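PDB 6SKI: putative type VI secretion protein from Escherichia coli, which probably acts as a phospholipase toxin of the type VI secretion system, carried into target cells on the VgrG spike to hydrolyse membrane lipids. Local coordinates for residues A[79-84]-A[335-340]; A[310-315]-A[484-489]; A[372-377]-A[478-483]. All coordinates share one frame; numbering follows the deposited sequence.

Contact 1: A[79-84]-A[335-340]; sequences EDFLKE and PEFEIV
Torsions on both sides bring two phenyl rings together between helix 72-85 and strand 328-341. Phe-81 sets CG opposite its backbone N (chi1 -162°), which sends its ring off the helix surface toward the strand. Phe-337 instead holds CG beside its own N (chi1 -56°); its CB leaves the strand without facing the helix, and the far end of the ring makes the approach.

The meeting point is the CD2 corner of Phe-81. CZ of Phe-337 lies 4.0 Å from Phe-81 CD2 and 4.1 Å from Phe-81 CB, so the distal end of one ring rests against the root and near corner of the other. Pro-335 CB reaches the same Phe-81 CD2, also at 4.0 Å. The two rings meet obliquely, in neither a stack nor an edge-to-face pair, and the pyrrolidine comes in at a slant as well. Pro-335 and Phe-337, two residues apart on the chain, thus both press on one corner of the Phe-81 ring.

Strand 328-341 borders a three-stranded antiparallel sheet, and its backbone pairs with strand 398-409 through Glu-336 and Glu-338. The helix packs across this sheet: Phe-81 also meets the ring of Phe-331 and touches Lys-380 and Arg-382 of strand 376-386, while Phe-337 reaches back to Ser-77 and Cys-78 of the helix. Glu-84 adds a salt bridge to Arg-382, whereas Glu-79 is paired with Lys-520, elsewhere in the chain.

Between the two segments themselves the chemistry is wholly apolar. All three touching residues are buried, which implies that helix and strand are probably held here by hydrophobic burial, without the directional demands of a polar bond.

Contact 2: A[310-315]-A[484-489]; sequences HSDIGG and KYTHCS
The two loops come closest at Asp-312 and Thr-486, whose CA atoms lie 6.2 Å apart, and neither segment forms a regular helix or strand. Asp-312 turns its carboxylate onto the opposite backbone: His-487 N donates to Asp-312 OD2 at 2.6 Å, nearly straight at 170°. The donor reaches OD2 on its syn side, 23° out of the carboxylate plane. OD2 also receives a weak hydrogen bond from Ala-309 N, so two amides converge on this buried oxygen. The two side chains run at about a right angle, with the His-487 ring and the Asp-312 carboxylate inclined by 39° and CD2 beside the carboxylate; Tyr-317 stacks on that ring. Family and geometry place this site in the alpha/beta-hydrolase core, where the neighbouring His-310 is probably the histidine of a Ser-His-Asp catalytic triad with Ser-197 and Asp-245; His-310 ND1 is hydrogen-bonded to Asp-245. His-310 O accepts from both Ile-313 N (3.2 Å) and Gly-314 N (3.0 Å), folding the loop into a compact turn just after it. Farther round, Ser-311 OG donates to Gly-315 O at 3.0 Å from above the carbonyl plane. On the other loop, Thr-486 O accepts from Arg-409, and Tyr-485 directs its hydroxyl to Glu-450.

Contact 3: A[372-377]-A[478-483]; sequences LPHGKL and ELYIIG
His-374 lays its imidazole against Tyr-480, in the last turn of helix 476-483. It does so from a type I beta-turn, residues 372-375, that leads into strand 376-386, an outer strand of the three-stranded antiparallel sheet. The CE1 atom of His-374 sits over one face of the tyrosine ring, displaced toward the rim, and comes within 3.3 Å of Tyr-480 CZ. The ring planes are 39° apart and the centroids 4.2 Å, an oblique aromatic pair that is neither a stack nor a T-shaped one.

The same imidazole also meets the helix backbone. His-374 NE2 donates to Tyr-480 O at 2.8 Å, but the bond is bent to 130° at the hydrogen and counts as weak. Thus Tyr-480 offers both its ring and its carbonyl to one partner. Gly-483, one turn on and without a side chain, lets the imidazole lie directly against the main chain. Pro-373 closes the first shell by approaching Tyr-480 at the ring edge, near its plane.

The turn presents Pro-373 and His-374 from its two central positions, and Gly-375 N closes it onto Leu-372 O at 3.2 Å. His-374 keeps CG beside its own N (chi1 -59°), pointing the imidazole at the helix, whereas Tyr-480 swings CG opposite its N and brings its ring alongside the histidine, one face toward CE1.

Farther out, Leu-372 packs on Phe-407 and Leu-332 of the sheet, and Lys-376 bonds through its backbone to Glu-408. Ile-481 and Ile-482 settle the other side of the helix on Leu-454 of helix 452-466. Arg-409 and Lys-484 touch the His-374 side chain as well, and on the Gly-483 side His-374 CD2 lies 3.3 Å from Gly-483 O.

From the N terminus, helix 72-85 supplies the first half of contact 1, left open until strand 328-341. Within that span the chain passes through 310-315, which starts contact 2, so contacts 1 and 2 cross. Contact 3 opens at 372-377, after contact 1 has closed, and shuts at 478-483, just before 484-489 completes contact 2; contact 3 therefore lies wholly within the loop of contact 2. Contacts 1 and 3 join different helices to the same antiparallel sheet, their centres about 28 Å apart. Contact 2 connects the hydrolase core to the loop following helix 476-483, and touches contact 3 where Lys-484 CG packs 3.3 Å from His-374 CE1.

Contact 1: A[79-84]-A[335-340]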
loop_
_atom_site.group_PDB
_atom_site.type_symbol
_atom_site.label_atom_id
_atom_site.label_comp_id
_atom_site.label_asym_id
_atom_site.label_seq_id
_atom_site.Cartn_x
_atom_site.Cartn_y
_atom_site.Cartn_z
ATOM N N GLU A 79 -13.568 -6.131 26.774
ATOM C CA GLU A 79 -12.945 -4.812 26.813
ATOM C C GLU A 79 -12.446 -4.478 28.212
ATOM O O GLU A 79 -11.331 -3.968 28.377
ATOM C CB GLU A 79 -13.929 -3.748 26.333
ATOM C CG GLU A 79 -13.368 -2.342 26.382
ATOM C CD GLU A 79 -13.997 -1.424 25.362
ATOM O OE1 GLU A 79 -13.542 -1.423 24.199
ATOM O OE2 GLU A 79 -14.947 -0.700 25.721
ATOM N N ASP A 80 -13.259 -4.758 29.232
ATOM C CA ASP A 80 -12.858 -4.492 30.610
ATOM C C ASP A 80 -11.657 -5.341 31.010
ATOM O O ASP A 80 -10.741 -4.857 31.683
ATOM C CB ASP A 80 -14.036 -4.757 31.544
ATOM C CG ASP A 80 -14.979 -3.578 31.639
ATOM O OD1 ASP A 80 -14.780 -2.598 30.894
ATOM O OD2 ASP A 80 -15.927 -3.637 32.448
ATOM N N PHE A 81 -11.651 -6.610 30.601
ATOM C CA PHE A 81 -10.526 -7.499 30.860
ATOM C C PHE A 81 -9.243 -6.925 30.279
ATOM O O PHE A 81 -8.226 -6.806 30.975
ATOM C CB PHE A 81 -10.833 -8.868 30.251
ATOM C CG PHE A 81 -9.997 -9.993 30.787
ATOM C CD1 PHE A 81 -9.009 -9.773 31.725
ATOM C CD2 PHE A 81 -10.202 -11.281 30.333
ATOM C CE1 PHE A 81 -8.254 -10.818 32.202
ATOM C CE2 PHE A 81 -9.450 -12.324 30.807
ATOM C CZ PHE A 81 -8.475 -12.093 31.738
ATOM N N LEU A 82 -9.283 -6.536 29.004
ATOM C CA LEU A 82 -8.088 -5.996 28.368
ATOM C C LEU A 82 -7.648 -4.701 29.032
ATOM O O LEU A 82 -6.450 -4.483 29.239
ATOM C CB LEU A 82 -8.333 -5.777 26.878
ATOM C CG LEU A 82 -7.105 -5.357 26.073
ATOM C CD1 LEU A 82 -6.120 -6.505 25.947
ATOM C CD2 LEU A 82 -7.526 -4.853 24.706
ATOM N N LYS A 83 -8.598 -3.831 29.379
ATOM C CA LYS A 83 -8.239 -2.586 30.049
ATOM C C LYS A 83 -7.575 -2.855 31.392
ATOM O O LYS A 83 -6.661 -2.129 31.797
ATOM C CB LYS A 83 -9.475 -1.710 30.231
ATOM C CG LYS A 83 -9.528 -0.518 29.298
ATOM C CD LYS A 83 -10.933 0.058 29.222
ATOM C CE LYS A 83 -11.055 1.074 28.100
ATOM N NZ LYS A 83 -11.298 0.420 26.785
ATOM N N GLU A 84 -8.020 -3.895 32.098
ATOM C CA GLU A 84 -7.469 -4.157 33.422
ATOM C C GLU A 84 -6.098 -4.823 33.346
ATOM O O GLU A 84 -5.256 -4.600 34.222
ATOM C CB GLU A 84 -8.453 -4.980 34.252
ATOM C CG GLU A 84 -8.246 -6.474 34.238
ATOM C CD GLU A 84 -9.180 -7.171 35.197
ATOM O OE1 GLU A 84 -10.366 -6.788 35.243
ATOM O OE2 GLU A 84 -8.730 -8.097 35.904
ATOM N N PRO A 335 -11.321 -14.091 24.890
ATOM C CA PRO A 335 -11.636 -14.220 26.315
ATOM C C PRO A 335 -13.027 -14.792 26.517
ATOM O O PRO A 335 -13.989 -14.374 25.871
ATOM C CB PRO A 335 -11.536 -12.780 26.827
ATOM C CG PRO A 335 -10.653 -12.100 25.837
ATOM C CD PRO A 335 -11.046 -12.694 24.525
ATOM N N GLU A 336 -13.130 -15.760 27.420
ATOM C CA GLU A 336 -14.385 -16.457 27.657
ATOM C C GLU A 336 -14.792 -16.279 29.108
ATOM O O GLU A 336 -13.976 -16.474 30.012
ATOM C CB GLU A 336 -14.261 -17.940 27.311
ATOM C CG GLU A 336 -14.765 -18.282 25.923
ATOM C CD GLU A 336 -14.702 -19.764 25.632
ATOM O OE1 GLU A 336 -13.931 -20.470 26.313
ATOM O OE2 GLU A 336 -15.422 -20.222 24.722
ATOM N N PHE A 337 -16.053 -15.919 29.326
ATOM C CA PHE A 337 -16.573 -15.614 30.648
ATOM C C PHE A 337 -17.716 -16.557 30.988
ATOM O O PHE A 337 -18.495 -16.954 30.118
ATOM C CB PHE A 337 -17.069 -14.166 30.725
ATOM C CG PHE A 337 -16.031 -13.148 30.363
ATOM C CD1 PHE A 337 -15.277 -12.530 31.341
ATOM C CD2 PHE A 337 -15.809 -12.807 29.042
ATOM C CE1 PHE A 337 -14.322 -11.598 31.011
ATOM C CE2 PHE A 337 -14.856 -11.877 28.708
ATOM C CZ PHE A 337 -14.111 -11.272 29.693
ATOM N N GLU A 338 -17.811 -16.914 32.266
ATOM C CA GLU A 338 -18.943 -17.690 32.746
ATOM C C GLU A 338 -19.175 -17.376 34.215
ATOM O O GLU A 338 -18.244 -17.037 34.947
ATOM C CB GLU A 338 -18.739 -19.193 32.537
ATOM C CG GLU A 338 -18.071 -19.930 33.675
ATOM C CD GLU A 338 -17.686 -21.335 33.276
ATOM O OE1 GLU A 338 -17.567 -21.591 32.060
ATOM O OE2 GLU A 338 -17.540 -22.196 34.169
ATOM N N ILE A 339 -20.430 -17.483 34.639
ATOM C CA ILE A 339 -20.822 -17.199 36.012
ATOM C C ILE A 339 -20.828 -18.502 36.795
ATOM O O ILE A 339 -21.399 -19.505 36.347
ATOM C CB ILE A 339 -22.194 -16.507 36.068
ATOM C CG1 ILE A 339 -22.200 -15.282 35.152
ATOM C CG2 ILE A 339 -22.526 -16.106 37.490
ATOM C CD1 ILE A 339 -23.372 -14.355 35.367
ATOM N N VAL A 340 -20.184 -18.492 37.959
ATOM C CA VAL A 340 -20.053 -19.654 38.823
ATOM C C VAL A 340 -20.247 -19.207 40.268
ATOM O O VAL A 340 -20.453 -18.026 40.554
ATOM C CB VAL A 340 -18.691 -20.359 38.655
ATOM C CG1 VAL A 340 -18.672 -21.186 37.383
ATOM C CG2 VAL A 340 -17.567 -19.342 38.656
#

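Contact 2: A[310-315]-A[484-489]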
loop_
_atom_site.group_PDB
_atom_site.type_symbol
_atom_site.label_atom_id
_atom_site.label_comp_id
_atom_site.label_asym_id
_atom_site.label_seq_id
_atom_site.Cartn_x
_atom_site.Cartn_y
_atom_site.Cartn_z
ATOM N N HIS A 310 2.813 -8.470 8.678
ATOM C CA HIS A 310 2.477 -7.675 7.503
ATOM C C HIS A 310 3.312 -6.400 7.447
ATOM O O HIS A 310 3.959 -6.102 6.432
ATOM C CB HIS A 310 0.984 -7.362 7.546
ATOM C CG HIS A 310 0.457 -6.719 6.310
ATOM N ND1 HIS A 310 0.321 -7.399 5.122
ATOM C CD2 HIS A 310 -0.007 -5.470 6.085
ATOM C CE1 HIS A 310 -0.185 -6.590 4.212
ATOM N NE2 HIS A 310 -0.394 -5.413 4.772
ATOM N N SER A 311 3.333 -5.649 8.544
ATOM C CA SER A 311 4.117 -4.431 8.642
ATOM C C SER A 311 5.553 -4.701 9.069
ATOM O O SER A 311 6.296 -3.756 9.344
ATOM C CB SER A 311 3.449 -3.456 9.612
ATOM O OG SER A 311 2.573 -2.578 8.930
ATOM N N ASP A 312 5.958 -5.968 9.121
ATOM C CA ASP A 312 7.360 -6.335 9.231
ATOM C C ASP A 312 7.946 -6.670 7.875
ATOM O O ASP A 312 9.160 -6.848 7.755
ATOM C CB ASP A 312 7.534 -7.530 10.174
ATOM C CG ASP A 312 7.412 -7.143 11.621
ATOM O OD1 ASP A 312 7.994 -6.108 12.001
ATOM O OD2 ASP A 312 6.738 -7.869 12.376
ATOM N N ILE A 313 7.104 -6.750 6.857
ATOM C CA ILE A 313 7.522 -6.911 5.478
ATOM C C ILE A 313 7.382 -5.603 4.719
ATOM O O ILE A 313 8.270 -5.216 3.960
ATOM C CB ILE A 313 6.719 -8.037 4.791
ATOM C CG1 ILE A 313 6.875 -9.345 5.562
ATOM C CG2 ILE A 313 7.141 -8.192 3.347
ATOM C CD1 ILE A 313 8.258 -9.916 5.555
ATOM N N GLY A 314 6.281 -4.894 4.932
ATOM C CA GLY A 314 6.099 -3.625 4.269
ATOM C C GLY A 314 6.406 -2.403 5.095
ATOM O O GLY A 314 6.241 -1.285 4.600
ATOM N N GLY A 315 6.846 -2.569 6.335
ATOM C CA GLY A 315 7.126 -1.445 7.198
ATOM C C GLY A 315 5.868 -0.874 7.830
ATOM O O GLY A 315 4.746 -1.130 7.399
ATOM N N LYS A 484 12.964 -12.243 17.298
ATOM C CA LYS A 484 13.081 -11.017 18.085
ATOM C C LYS A 484 12.432 -9.830 17.384
ATOM O O LYS A 484 11.978 -8.895 18.049
ATOM C CB LYS A 484 14.543 -10.679 18.376
ATOM C CG LYS A 484 15.385 -11.810 18.904
ATOM C CD LYS A 484 16.796 -11.337 19.202
ATOM C CE LYS A 484 17.476 -12.234 20.225
ATOM N NZ LYS A 484 17.163 -13.673 20.006
ATOM N N TYR A 485 12.377 -9.846 16.053
ATOM C CA TYR A 485 12.026 -8.670 15.272
ATOM C C TYR A 485 10.674 -8.767 14.581
ATOM O O TYR A 485 10.227 -7.775 13.999
ATOM C CB TYR A 485 13.111 -8.401 14.223
ATOM C CG TYR A 485 14.470 -8.133 14.813
ATOM C CD1 TYR A 485 15.297 -9.171 15.201
ATOM C CD2 TYR A 485 14.933 -6.840 14.964
ATOM C CE1 TYR A 485 16.535 -8.929 15.741
ATOM C CE2 TYR A 485 16.170 -6.588 15.504
ATOM C CZ TYR A 485 16.969 -7.635 15.887
ATOM O OH TYR A 485 18.208 -7.388 16.422
ATOM N N THR A 486 10.014 -9.918 14.619
ATOM C CA THR A 486 8.692 -10.054 14.025
ATOM C C THR A 486 7.625 -9.794 15.077
ATOM O O THR A 486 7.715 -10.287 16.203
ATOM C CB THR A 486 8.500 -11.434 13.397
ATOM O OG1 THR A 486 7.109 -11.648 13.123
ATOM C CG2 THR A 486 8.987 -12.509 14.309
ATOM N N HIS A 487 6.619 -9.013 14.704
ATOM C CA HIS A 487 5.532 -8.654 15.598
ATOM C C HIS A 487 4.406 -9.665 15.465
ATOM O O HIS A 487 4.157 -10.194 14.380
ATOM C CB HIS A 487 4.999 -7.256 15.284
ATOM C CG HIS A 487 6.016 -6.169 15.422
ATOM N ND1 HIS A 487 5.828 -5.073 16.234
ATOM C CD2 HIS A 487 7.229 -6.003 14.845
ATOM C CE1 HIS A 487 6.880 -4.280 16.151
ATOM N NE2 HIS A 487 7.746 -4.823 15.317
ATOM N N CYS A 488 3.737 -9.944 16.578
ATOM C CA CYS A 488 2.518 -10.742 16.558
ATOM C C CYS A 488 1.363 -9.796 16.260
ATOM O O CYS A 488 0.939 -9.028 17.128
ATOM C CB CYS A 488 2.321 -11.472 17.884
ATOM S SG CYS A 488 0.836 -12.492 17.954
ATOM N N SER A 489 0.860 -9.846 15.028
ATOM C CA SER A 489 -0.167 -8.916 14.584
ATOM C C SER A 489 -1.575 -9.465 14.736
ATOM O O SER A 489 -2.527 -8.679 14.762
ATOM C CB SER A 489 0.067 -8.531 13.119
ATOM O OG SER A 489 0.163 -9.682 12.300
#

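Contact 3: A[372-377]-A[478-483]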
loop_
_atom_site.group_PDB
_atom_site.type_symbol
_atom_site.label_atom_id
_atom_site.label_comp_id
_atom_site.label_asym_id
_atom_site.label_seq_id
_atom_site.Cartn_x
_atom_site.Cartn_y
_atom_site.Cartn_z
ATOM N N LEU A 372 6.918 -16.457 20.391
ATOM C CA LEU A 372 6.566 -16.676 21.785
ATOM C C LEU A 372 7.778 -16.721 22.711
ATOM O O LEU A 372 7.679 -16.249 23.850
ATOM C CB LEU A 372 5.761 -17.968 21.918
ATOM C CG LEU A 372 4.387 -17.927 21.254
ATOM C CD1 LEU A 372 3.597 -19.170 21.598
ATOM C CD2 LEU A 372 3.627 -16.674 21.644
ATOM N N PRO A 373 8.924 -17.282 22.303
ATOM C CA PRO A 373 10.084 -17.292 23.206
ATOM C C PRO A 373 10.620 -15.914 23.551
ATOM O O PRO A 373 11.506 -15.820 24.408
ATOM C CB PRO A 373 11.116 -18.100 22.418
ATOM C CG PRO A 373 10.281 -19.039 21.655
ATOM C CD PRO A 373 9.196 -18.148 21.140
ATOM N N HIS A 374 10.120 -14.851 22.927
ATOM C CA HIS A 374 10.618 -13.505 23.169
ATOM C C HIS A 374 9.651 -12.677 24.002
ATOM O O HIS A 374 9.861 -11.474 24.176
ATOM C CB HIS A 374 10.915 -12.819 21.838
ATOM C CG HIS A 374 11.928 -13.545 21.014
ATOM N ND1 HIS A 374 13.269 -13.561 21.326
ATOM C CD2 HIS A 374 11.793 -14.299 19.898
ATOM C CE1 HIS A 374 13.916 -14.293 20.439
ATOM N NE2 HIS A 374 13.045 -14.747 19.557
ATOM N N GLY A 375 8.605 -13.305 24.531
ATOM C CA GLY A 375 7.667 -12.682 25.438
ATOM C C GLY A 375 7.143 -13.751 26.369
ATOM O O GLY A 375 7.501 -14.925 26.255
ATOM N N LYS A 376 6.296 -13.342 27.306
ATOM C CA LYS A 376 5.711 -14.264 28.268
ATOM C C LYS A 376 4.282 -14.593 27.848
ATOM O O LYS A 376 3.475 -13.690 27.597
ATOM C CB LYS A 376 5.767 -13.691 29.685
ATOM C CG LYS A 376 5.003 -12.399 29.904
ATOM C CD LYS A 376 4.985 -12.012 31.374
ATOM C CE LYS A 376 4.577 -13.184 32.251
ATOM N NZ LYS A 376 3.636 -12.776 33.328
ATOM N N LEU A 377 3.995 -15.886 27.732
ATOM C CA LEU A 377 2.669 -16.387 27.393
ATOM C C LEU A 377 2.030 -16.965 28.649
ATOM O O LEU A 377 2.591 -17.869 29.276
ATOM C CB LEU A 377 2.753 -17.443 26.292
ATOM C CG LEU A 377 1.435 -17.867 25.652
ATOM C CD1 LEU A 377 0.826 -16.711 24.893
ATOM C CD2 LEU A 377 1.651 -19.053 24.738
ATOM N N GLU A 478 18.443 -18.960 13.338
ATOM C CA GLU A 478 18.236 -17.729 12.597
ATOM C C GLU A 478 16.787 -17.283 12.675
ATOM O O GLU A 478 16.515 -16.085 12.780
ATOM C CB GLU A 478 18.659 -17.932 11.147
ATOM C CG GLU A 478 20.149 -18.139 10.978
ATOM C CD GLU A 478 20.533 -18.416 9.546
ATOM O OE1 GLU A 478 19.671 -18.902 8.786
ATOM O OE2 GLU A 478 21.695 -18.151 9.178
ATOM N N LEU A 479 15.848 -18.228 12.670
ATOM C CA LEU A 479 14.443 -17.873 12.782
ATOM C C LEU A 479 14.086 -17.377 14.173
ATOM O O LEU A 479 13.176 -16.562 14.308
ATOM C CB LEU A 479 13.571 -19.074 12.423
ATOM C CG LEU A 479 13.331 -19.284 10.931
ATOM C CD1 LEU A 479 12.316 -20.383 10.709
ATOM C CD2 LEU A 479 12.877 -17.993 10.283
ATOM N N TYR A 480 14.822 -17.799 15.197
ATOM C CA TYR A 480 14.662 -17.263 16.544
ATOM C C TYR A 480 15.163 -15.825 16.617
ATOM O O TYR A 480 14.460 -14.921 17.104
ATOM C CB TYR A 480 15.424 -18.162 17.519
ATOM C CG TYR A 480 15.351 -17.783 18.975
ATOM C CD1 TYR A 480 14.263 -18.141 19.752
ATOM C CD2 TYR A 480 16.387 -17.089 19.581
ATOM C CE1 TYR A 480 14.202 -17.806 21.085
ATOM C CE2 TYR A 480 16.333 -16.747 20.914
ATOM C CZ TYR A 480 15.237 -17.108 21.661
ATOM O OH TYR A 480 15.174 -16.773 22.992
ATOM N N ILE A 481 16.373 -15.597 16.103
ATOM C CA ILE A 481 16.917 -14.244 16.057
ATOM C C ILE A 481 15.992 -13.324 15.272
ATOM O O ILE A 481 15.814 -12.152 15.623
ATOM C CB ILE A 481 18.337 -14.260 15.468
ATOM C CG1 ILE A 481 19.242 -15.167 16.299
ATOM C CG2 ILE A 481 18.899 -12.860 15.402
ATOM C CD1 ILE A 481 20.502 -15.583 15.584
ATOM N N ILE A 482 15.373 -13.839 14.210
ATOM C CA ILE A 482 14.398 -13.040 13.479
ATOM C C ILE A 482 13.119 -12.893 14.290
ATOM O O ILE A 482 12.435 -11.867 14.201
ATOM C CB ILE A 482 14.124 -13.662 12.099
ATOM C CG1 ILE A 482 15.385 -13.632 11.240
ATOM C CG2 ILE A 482 13.011 -12.923 11.382
ATOM C CD1 ILE A 482 15.333 -14.576 10.069
ATOM N N GLY A 483 12.792 -13.888 15.114
ATOM C CA GLY A 483 11.637 -13.794 15.979
ATOM C C GLY A 483 11.744 -12.698 17.004
ATOM O O GLY A 483 10.720 -12.257 17.532
#